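PDB 4HW0: DNA-binding protein Sso10a-2 from Sulfolobus solfataricus, which binds DNA and probably helps to compact and organise archaeal chromatin, using winged-helix domains joined in a dimer by an antiparallel coiled coil. Local coordinates for residues A[12-17]-A[42-47]; A[20-25]-A[65-70]. All blocks are in the same frame, centred on the assembly; numbering follows the deposited sequence.

Contact 1 (A[12-17]-A[42-47])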
ATOM      1  N   GLU A  12     -11.302  -2.089  -6.938  1.00 31.08           N
ATOM      2  CA  GLU A  12     -12.368  -1.780  -6.058  1.00 30.60           C
ATOM      3  C   GLU A  12     -13.749  -1.724  -6.689  1.00 29.65           C
ATOM      4  O   GLU A  12     -14.733  -2.071  -6.062  1.00 29.28           O
ATOM      5  CB  GLU A  12     -12.047  -0.503  -5.355  1.00 32.24           C
ATOM      6  CG  GLU A  12     -13.045  -0.181  -4.284  1.00 34.63           C
ATOM      7  CD  GLU A  12     -12.516   0.924  -3.369  1.00 37.04           C
ATOM      8  OE1 GLU A  12     -11.379   1.477  -3.599  1.00 33.64           O
ATOM      9  OE2 GLU A  12     -13.289   1.203  -2.451  1.00 38.51           O
ATOM     10  N   ILE A  13     -13.849  -1.237  -7.917  1.00 28.78           N
ATOM     11  CA  ILE A  13     -15.135  -1.287  -8.580  1.00 28.90           C
ATOM     12  C   ILE A  13     -15.551  -2.719  -8.754  1.00 26.05           C
ATOM     13  O   ILE A  13     -16.673  -3.081  -8.599  1.00 24.03           O
ATOM     14  CB  ILE A  13     -15.069  -0.505  -9.936  1.00 32.35           C
ATOM     15  CG1 ILE A  13     -15.028   0.983  -9.638  1.00 34.98           C
ATOM     16  CG2 ILE A  13     -16.311  -0.740 -10.788  1.00 33.05           C
ATOM     17  CD1 ILE A  13     -14.576   1.834 -10.814  1.00 37.77           C
HETATM   18  N   MSE A  14     -14.600  -3.554  -9.192  1.00 25.10           N
HETATM   19  CA  MSE A  14     -14.918  -4.959  -9.364  1.00 25.30           C
HETATM   20  C   MSE A  14     -15.421  -5.579  -8.097  1.00 25.04           C
HETATM   21  O   MSE A  14     -16.347  -6.378  -8.099  1.00 25.68           O
HETATM   22  CB  MSE A  14     -13.672  -5.704  -9.881  1.00 24.93           C
HETATM   23  CG  MSE A  14     -13.292  -5.350 -11.266  1.00 25.59           C
HETATM   24 SE   MSE A  14     -11.781  -6.494 -11.874  1.00 29.41          SE
HETATM   25  CE  MSE A  14     -12.203  -6.559 -13.747  1.00 29.47           C
ATOM     26  N   PHE A  15     -14.792  -5.264  -6.981  1.00 26.47           N
ATOM     27  CA  PHE A  15     -15.233  -5.754  -5.686  1.00 25.59           C
ATOM     28  C   PHE A  15     -16.651  -5.318  -5.422  1.00 27.65           C
ATOM     29  O   PHE A  15     -17.479  -6.122  -4.978  1.00 25.89           O
ATOM     30  CB  PHE A  15     -14.308  -5.295  -4.550  1.00 28.01           C
ATOM     31  CG  PHE A  15     -14.818  -5.594  -3.169  1.00 29.57           C
ATOM     32  CD1 PHE A  15     -14.814  -6.869  -2.689  1.00 31.46           C
ATOM     33  CD2 PHE A  15     -15.291  -4.606  -2.356  1.00 34.66           C
ATOM     34  CE1 PHE A  15     -15.307  -7.190  -1.410  1.00 33.85           C
ATOM     35  CE2 PHE A  15     -15.697  -4.880  -1.054  1.00 37.45           C
ATOM     36  CZ  PHE A  15     -15.736  -6.199  -0.588  1.00 36.77           C
ATOM     37  N   ASP A  16     -16.918  -4.042  -5.675  1.00 27.79           N
ATOM     38  CA  ASP A  16     -18.278  -3.512  -5.442  1.00 30.74           C
ATOM     39  C   ASP A  16     -19.343  -4.137  -6.341  1.00 28.77           C
ATOM     40  O   ASP A  16     -20.434  -4.379  -5.929  1.00 28.83           O
ATOM     41  CB  ASP A  16     -18.276  -1.996  -5.552  1.00 33.61           C
ATOM     42  CG  ASP A  16     -17.618  -1.324  -4.322  1.00 37.72           C
ATOM     43  OD1 ASP A  16     -17.738  -1.895  -3.216  1.00 38.46           O
ATOM     44  OD2 ASP A  16     -16.980  -0.264  -4.478  1.00 36.70           O
ATOM     45  N   ILE A  17     -18.968  -4.510  -7.557  1.00 26.98           N
ATOM     46  CA  ILE A  17     -19.867  -5.347  -8.346  1.00 25.79           C
ATOM     47  C   ILE A  17     -20.071  -6.752  -7.780  1.00 26.13           C
ATOM     48  O   ILE A  17     -21.202  -7.249  -7.631  1.00 25.98           O
ATOM     49  CB  ILE A  17     -19.364  -5.443  -9.795  1.00 25.47           C
ATOM     50  CG1 ILE A  17     -19.408  -4.069 -10.426  1.00 25.90           C
ATOM     51  CG2 ILE A  17     -20.197  -6.409 -10.611  1.00 25.70           C
ATOM     52  CD1 ILE A  17     -18.686  -3.891 -11.729  1.00 26.76           C
ATOM     53  N   GLN A  42     -21.338  -1.626 -17.849  1.00 29.80           N
ATOM     54  CA  GLN A  42     -21.207  -2.471 -19.052  1.00 32.32           C
ATOM     55  C   GLN A  42     -19.745  -2.893 -19.278  1.00 30.57           C
ATOM     56  O   GLN A  42     -19.417  -4.092 -19.570  1.00 27.23           O
ATOM     57  CB  GLN A  42     -21.713  -1.658 -20.261  1.00 38.40           C
ATOM     58  CG  GLN A  42     -22.483  -2.435 -21.214  1.00 47.61           C
ATOM     59  CD  GLN A  42     -23.594  -3.128 -20.483  1.00 56.64           C
ATOM     60  OE1 GLN A  42     -23.853  -4.310 -20.706  1.00 65.24           O
ATOM     61  NE2 GLN A  42     -24.218  -2.415 -19.546  1.00 63.33           N
ATOM     62  N   LYS A  43     -18.846  -1.920 -19.149  1.00 29.98           N
ATOM     63  CA  LYS A  43     -17.424  -2.244 -19.338  1.00 32.44           C
ATOM     64  C   LYS A  43     -16.898  -3.300 -18.326  1.00 30.61           C
ATOM     65  O   LYS A  43     -16.215  -4.296 -18.673  1.00 27.98           O
ATOM     66  CB  LYS A  43     -16.632  -0.971 -19.192  1.00 35.97           C
ATOM     67  CG  LYS A  43     -15.151  -1.236 -19.325  1.00 39.27           C
ATOM     68  CD  LYS A  43     -14.278  -0.100 -18.875  1.00 46.45           C
ATOM     69  CE  LYS A  43     -12.813  -0.380 -19.200  1.00 52.29           C
ATOM     70  NZ  LYS A  43     -12.046   0.885 -19.074  1.00 56.18           N
ATOM     71  N   TYR A  44     -17.125  -3.036 -17.044  1.00 28.97           N
ATOM     72  CA  TYR A  44     -16.664  -3.958 -16.007  1.00 29.99           C
ATOM     73  C   TYR A  44     -17.327  -5.289 -16.001  1.00 26.67           C
ATOM     74  O   TYR A  44     -16.656  -6.302 -15.770  1.00 26.44           O
ATOM     75  CB  TYR A  44     -16.863  -3.335 -14.620  1.00 34.19           C
ATOM     76  CG  TYR A  44     -15.797  -2.331 -14.350  1.00 41.37           C
ATOM     77  CD1 TYR A  44     -15.871  -1.033 -14.838  1.00 44.49           C
ATOM     78  CD2 TYR A  44     -14.722  -2.681 -13.582  1.00 52.20           C
ATOM     79  CE1 TYR A  44     -14.896  -0.117 -14.580  1.00 50.03           C
ATOM     80  CE2 TYR A  44     -13.744  -1.771 -13.291  1.00 55.37           C
ATOM     81  CZ  TYR A  44     -13.834  -0.490 -13.786  1.00 56.27           C
ATOM     82  OH  TYR A  44     -12.812   0.373 -13.510  1.00 67.25           O
ATOM     83  N   LEU A  45     -18.631  -5.331 -16.233  1.00 25.05           N
ATOM     84  CA  LEU A  45     -19.308  -6.613 -16.329  1.00 24.73           C
ATOM     85  C   LEU A  45     -18.658  -7.453 -17.414  1.00 25.48           C
ATOM     86  O   LEU A  45     -18.505  -8.636 -17.232  1.00 24.48           O
ATOM     87  CB  LEU A  45     -20.760  -6.452 -16.594  1.00 25.35           C
ATOM     88  CG  LEU A  45     -21.545  -5.913 -15.382  1.00 24.74           C
ATOM     89  CD1 LEU A  45     -22.902  -5.440 -15.832  1.00 26.91           C
ATOM     90  CD2 LEU A  45     -21.672  -6.966 -14.310  1.00 23.40           C
ATOM     91  N   ASP A  46     -18.397  -6.837 -18.553  1.00 25.86           N
ATOM     92  CA  ASP A  46     -17.813  -7.575 -19.647  1.00 28.10           C
ATOM     93  C   ASP A  46     -16.421  -8.140 -19.329  1.00 26.13           C
ATOM     94  O   ASP A  46     -16.138  -9.301 -19.603  1.00 27.95           O
ATOM     95  CB  ASP A  46     -17.740  -6.764 -20.911  1.00 31.02           C
ATOM     96  CG  ASP A  46     -17.267  -7.684 -22.095  1.00 35.25           C
ATOM     97  OD1 ASP A  46     -17.957  -8.720 -22.407  1.00 36.38           O
ATOM     98  OD2 ASP A  46     -16.169  -7.454 -22.596  1.00 41.07           O
ATOM     99  N   GLN A  47     -15.615  -7.335 -18.669  1.00 25.48           N
ATOM    100  CA  GLN A  47     -14.351  -7.760 -18.133  1.00 25.38           C
ATOM    101  C   GLN A  47     -14.451  -8.934 -17.152  1.00 24.61           C
ATOM    102  O   GLN A  47     -13.707  -9.915 -17.268  1.00 23.88           O
ATOM    103  CB  GLN A  47     -13.590  -6.623 -17.533  1.00 25.66           C
ATOM    104  CG  GLN A  47     -13.150  -5.586 -18.587  1.00 27.17           C
ATOM    105  CD  GLN A  47     -12.156  -4.636 -18.004  1.00 30.71           C
ATOM    106  OE1 GLN A  47     -12.132  -4.441 -16.764  1.00 36.90           O
ATOM    107  NE2 GLN A  47     -11.422  -3.925 -18.859  1.00 33.06           N
TER

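Contact 2 (A[20-25]-A[65-70])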
ATOM      1  N   ASN A  20     -22.171  -7.589  -4.884  1.00 29.90           N
ATOM      2  CA  ASN A  20     -23.627  -7.444  -5.135  1.00 30.81           C
ATOM      3  C   ASN A  20     -24.219  -8.490  -6.085  1.00 32.63           C
ATOM      4  O   ASN A  20     -25.402  -8.411  -6.438  1.00 32.02           O
ATOM      5  CB  ASN A  20     -23.865  -6.037  -5.651  1.00 32.30           C
ATOM      6  CG  ASN A  20     -23.793  -5.020  -4.530  1.00 35.21           C
ATOM      7  OD1 ASN A  20     -24.689  -4.988  -3.697  1.00 35.31           O
ATOM      8  ND2 ASN A  20     -22.745  -4.173  -4.513  1.00 34.63           N
ATOM      9  N   CYS A  21     -23.401  -9.491  -6.467  1.00 30.99           N
ATOM     10  CA  CYS A  21     -23.762 -10.510  -7.453  1.00 34.24           C
ATOM     11  C   CYS A  21     -23.727 -11.883  -6.920  1.00 38.73           C
ATOM     12  O   CYS A  21     -23.477 -12.817  -7.671  1.00 39.02           O
ATOM     13  CB  CYS A  21     -22.835 -10.553  -8.690  1.00 33.50           C
ATOM     14  SG  CYS A  21     -23.003  -9.028  -9.616  0.62 33.22           S
ATOM     15  N   GLU A  22     -24.142 -12.010  -5.667  1.00 41.30           N
ATOM     16  CA  GLU A  22     -24.147 -13.286  -5.020  1.00 46.44           C
ATOM     17  C   GLU A  22     -25.521 -13.695  -4.556  1.00 46.14           C
ATOM     18  O   GLU A  22     -26.035 -13.107  -3.621  1.00 46.19           O
ATOM     19  CB  GLU A  22     -23.211 -13.220  -3.847  1.00 54.09           C
ATOM     20  CG  GLU A  22     -23.431 -14.375  -2.878  1.00 61.08           C
ATOM     21  CD  GLU A  22     -22.475 -15.505  -3.171  1.00 61.66           C
ATOM     22  OE1 GLU A  22     -21.279 -15.291  -2.890  1.00 60.30           O
ATOM     23  OE2 GLU A  22     -22.934 -16.564  -3.674  1.00 57.58           O
ATOM     24  N   PRO A  23     -26.101 -14.745  -5.178  1.00 43.39           N
ATOM     25  CA  PRO A  23     -25.555 -15.583  -6.266  1.00 43.32           C
ATOM     26  C   PRO A  23     -25.646 -14.938  -7.644  1.00 40.54           C
ATOM     27  O   PRO A  23     -24.833 -15.241  -8.519  1.00 38.70           O
ATOM     28  CB  PRO A  23     -26.453 -16.828  -6.205  1.00 44.60           C
ATOM     29  CG  PRO A  23     -27.771 -16.306  -5.704  1.00 43.81           C
ATOM     30  CD  PRO A  23     -27.470 -15.152  -4.803  1.00 46.90           C
ATOM     31  N   LYS A  24     -26.644 -14.072  -7.826  1.00 37.53           N
ATOM     32  CA  LYS A  24     -26.965 -13.477  -9.112  1.00 38.70           C
ATOM     33  C   LYS A  24     -27.147 -11.958  -8.982  1.00 35.63           C
ATOM     34  O   LYS A  24     -27.435 -11.412  -7.883  1.00 36.21           O
ATOM     35  CB  LYS A  24     -28.317 -14.003  -9.658  1.00 44.59           C
ATOM     36  CG  LYS A  24     -28.560 -15.488  -9.774  1.00 57.41           C
ATOM     37  CD  LYS A  24     -29.891 -15.809 -10.496  1.00 68.22           C
ATOM     38  CE  LYS A  24     -29.999 -17.230 -11.027  1.00 79.86           C
ATOM     39  NZ  LYS A  24     -29.016 -18.197 -10.461  1.00 81.19           N
ATOM     40  N   CYS A  25     -27.091 -11.272 -10.114  1.00 31.96           N
ATOM     41  CA  CYS A  25     -27.346  -9.821 -10.174  1.00 32.89           C
ATOM     42  C   CYS A  25     -27.777  -9.502 -11.595  1.00 31.40           C
ATOM     43  O   CYS A  25     -27.180  -9.974 -12.580  1.00 32.78           O
ATOM     44  CB  CYS A  25     -26.106  -8.983  -9.771  1.00 31.03           C
ATOM     45  SG  CYS A  25     -24.642  -9.410 -10.752  0.88 34.84           S
ATOM     46  N   TYR A  65     -26.300 -11.979 -14.330  1.00 31.74           N
ATOM     47  CA  TYR A  65     -24.934 -12.419 -14.102  1.00 31.10           C
ATOM     48  C   TYR A  65     -24.862 -13.257 -12.839  1.00 31.58           C
ATOM     49  O   TYR A  65     -25.623 -13.041 -11.852  1.00 31.53           O
ATOM     50  CB  TYR A  65     -24.017 -11.218 -14.005  1.00 30.03           C
ATOM     51  CG  TYR A  65     -23.984 -10.357 -15.223  1.00 29.71           C
ATOM     52  CD1 TYR A  65     -24.925  -9.337 -15.399  1.00 29.97           C
ATOM     53  CD2 TYR A  65     -22.983 -10.489 -16.161  1.00 29.46           C
ATOM     54  CE1 TYR A  65     -24.886  -8.534 -16.513  1.00 30.47           C
ATOM     55  CE2 TYR A  65     -22.937  -9.673 -17.278  1.00 28.87           C
ATOM     56  CZ  TYR A  65     -23.900  -8.730 -17.461  1.00 29.44           C
ATOM     57  OH  TYR A  65     -23.849  -7.924 -18.598  1.00 29.96           O
ATOM     58  N   GLU A  66     -24.054 -14.284 -12.884  1.00 29.76           N
ATOM     59  CA  GLU A  66     -23.912 -15.149 -11.728  1.00 32.28           C
ATOM     60  C   GLU A  66     -22.491 -15.275 -11.361  1.00 28.83           C
ATOM     61  O   GLU A  66     -21.678 -15.583 -12.224  1.00 28.39           O
ATOM     62  CB  GLU A  66     -24.346 -16.569 -12.001  1.00 38.11           C
ATOM     63  CG  GLU A  66     -25.786 -16.692 -12.247  1.00 49.97           C
ATOM     64  CD  GLU A  66     -26.134 -18.152 -12.641  1.00 61.49           C
ATOM     65  OE1 GLU A  66     -25.294 -19.084 -12.344  1.00 63.26           O
ATOM     66  OE2 GLU A  66     -27.243 -18.333 -13.230  1.00 63.74           O
ATOM     67  N   ILE A  67     -22.184 -15.140 -10.090  1.00 28.32           N
ATOM     68  CA  ILE A  67     -20.794 -15.199  -9.665  1.00 27.62           C
ATOM     69  C   ILE A  67     -20.380 -16.645  -9.723  1.00 29.66           C
ATOM     70  O   ILE A  67     -21.179 -17.530  -9.411  1.00 27.09           O
ATOM     71  CB  ILE A  67     -20.566 -14.614  -8.273  1.00 28.43           C
ATOM     72  CG1 ILE A  67     -19.063 -14.328  -8.019  1.00 26.81           C
ATOM     73  CG2 ILE A  67     -21.211 -15.450  -7.175  1.00 29.64           C
ATOM     74  CD1 ILE A  67     -18.844 -13.434  -6.777  1.00 26.53           C
ATOM     75  N   THR A  68     -19.140 -16.855 -10.136  1.00 28.38           N
ATOM     76  CA  THR A  68     -18.569 -18.183 -10.213  1.00 29.26           C
ATOM     77  C   THR A  68     -17.673 -18.419  -9.003  1.00 30.15           C
ATOM     78  O   THR A  68     -17.377 -17.515  -8.215  1.00 27.80           O
ATOM     79  CB  THR A  68     -17.708 -18.323 -11.444  1.00 28.57           C
ATOM     80  OG1 THR A  68     -16.569 -17.475 -11.339  1.00 27.53           O
ATOM     81  CG2 THR A  68     -18.492 -17.919 -12.706  1.00 28.82           C
ATOM     82  N   GLU A  69     -17.226 -19.657  -8.865  1.00 30.91           N
ATOM     83  CA  GLU A  69     -16.283 -19.967  -7.811  1.00 33.83           C
ATOM     84  C   GLU A  69     -15.044 -19.091  -7.935  1.00 31.46           C
ATOM     85  O   GLU A  69     -14.534 -18.541  -6.953  1.00 32.14           O
ATOM     86  CB  GLU A  69     -15.985 -21.463  -7.885  1.00 38.68           C
ATOM     87  CG  GLU A  69     -14.770 -21.922  -7.143  1.00 42.60           C
ATOM     88  CD  GLU A  69     -15.056 -22.251  -5.702  1.00 46.25           C
ATOM     89  OE1 GLU A  69     -15.944 -21.589  -5.097  1.00 48.20           O
ATOM     90  OE2 GLU A  69     -14.401 -23.189  -5.181  1.00 48.50           O
ATOM     91  N   LYS A  70     -14.549 -18.923  -9.159  1.00 29.31           N
ATOM     92  CA  LYS A  70     -13.375 -18.058  -9.376  1.00 27.76           C
ATOM     93  C   LYS A  70     -13.659 -16.603  -8.975  1.00 25.68           C
ATOM     94  O   LYS A  70     -12.858 -15.919  -8.387  1.00 24.16           O
ATOM     95  CB  LYS A  70     -12.948 -18.144 -10.836  1.00 28.30           C
ATOM     96  CG  LYS A  70     -11.697 -17.371 -11.140  1.00 28.68           C
ATOM     97  CD  LYS A  70     -11.244 -17.536 -12.615  1.00 28.57           C
ATOM     98  CE  LYS A  70     -10.025 -16.695 -12.792  1.00 28.24           C
ATOM     99  NZ  LYS A  70      -9.723 -16.510 -14.236  1.00 28.55           N
TER
HETATM  100  O   HOH W   1     -23.709 -17.754  -8.125  1.00 35.86           O

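Contact 1 (A[12-17]-A[42-47])
Within the winged helix-turn-helix fold, helix 10-18 crosses helix 38-50, the third helix, which in this fold is usually the recognition helix. The short segments 12-17 and 42-47 cross at -82°, with axes 10.5 Å apart at closest approach. The main bump is Tyr-44. Its CG is anti to the carbonyl carbon, and the ring reaches into a hollow lined by Ile-13, Met-14 and Ile-17. Ile-13 covers one face. Its CG2 lies 3.7 Å from the centroid of the Tyr-44 ring and only 9° off the normal, a CH-pi contact. Selenomethionine Met-14 takes the edge instead, with its CG near the ring plane, 3.8 Å from Tyr-44 CD2. Ile-17 packs at the root of the side chain, where its CD1 sits 3.5 Å from Tyr-44 CB. Ile-17 CG2 turns to Leu-45 CD2, at 4.0 Å. The contact is almost wholly apolar. The Tyr-44 hydroxyl finds its polar partner in Thr-10 OG1, near the start of helix 10-18. An alanine at Tyr-44 would probably leave CG2 of Ile-13 and CG of Met-14 poorly packed, and would lose the bond to Thr-10. Met-14 also touches Ile-78 of the long helix 69-98 and Leu-99 of the second subunit. Its chain bends at chi3 (149°), which puts CE 3.7 Å from Gln-47 OE1.

Contact 2 (A[20-25]-A[65-70])
Three backbone hydrogen bonds join segment 20-25 to strand 62-67. Cys-25 and Tyr-65 form an antiparallel hydrogen-bonded pair. Tyr-65 N gives a nearly straight bond to Cys-25 O (2.8 Å, 171° at the hydrogen). Cys-25 N returns one to Tyr-65 O at 2.9 Å. The third runs from Ile-67 N to Pro-23 O, 3.1 Å apart. Pro-23 O also accepts from a water that donates to Ile-67 O as well, so this carbonyl is gripped by two donors. Lys-24 and Glu-66 make the non-hydrogen-bonded pair between these bonds. Their side chains lie side by side and point the same way, with Lys-24 CG 3.9 Å from Glu-66 CG. At the tips Lys-24 NZ makes a salt bridge to Glu-66 OE2, at 3.3 Å, whose hydrogen bond is weak. The stronger partner of that carboxylate is Lys-57 of the adjoining strand 54-59. On the other face, Cys-25 SG lies 3.8 Å from Tyr-65 CB. The Tyr-65 ring presents its edge to Cys-25 O and packs on Leu-54, Ile-56, Leu-45 and Val-49.

Within 20-25 a disulfide and a cis peptide bond constrain the turn. The disulfide (2.0 Å between SG atoms) links Cys-21 to Cys-25, closing a short loop, and the cis bond precedes Pro-23. Cys-21 O lies 3.5 Å from Ile-67 CB. Both cysteines rest on Val-30 of helix 27-34. Just past the strand, Thr-68 is the N-cap of helix 69-98, with OG1 bonded to Gly-71 N. A short strand after the first helix, paired with the second strand of the wing hairpin, is typical of the three-stranded sheet of winged-helix domains.

In the fold
From the N terminus, helix 10-18 supplies the first half of contact 1. The chain then turns through 20-25, the first half of contact 2, before helices 27-34 and 38-50. Contact 1 closes its loop when helix 38-50 returns to helix 10-18. Contact 2 closes only later, when strand 62-67 comes back from the hairpin to strand 24-25. The two loops therefore cross, since their segments alternate. Contact 1 ties the first helix to the third. Contact 2 ties the short strand to the wing, just ahead of the long helix 69-98. They meet where Leu-45 CD1 packs on Tyr-65 CE1, 3.7 Å apart, so helices and sheet share one interior.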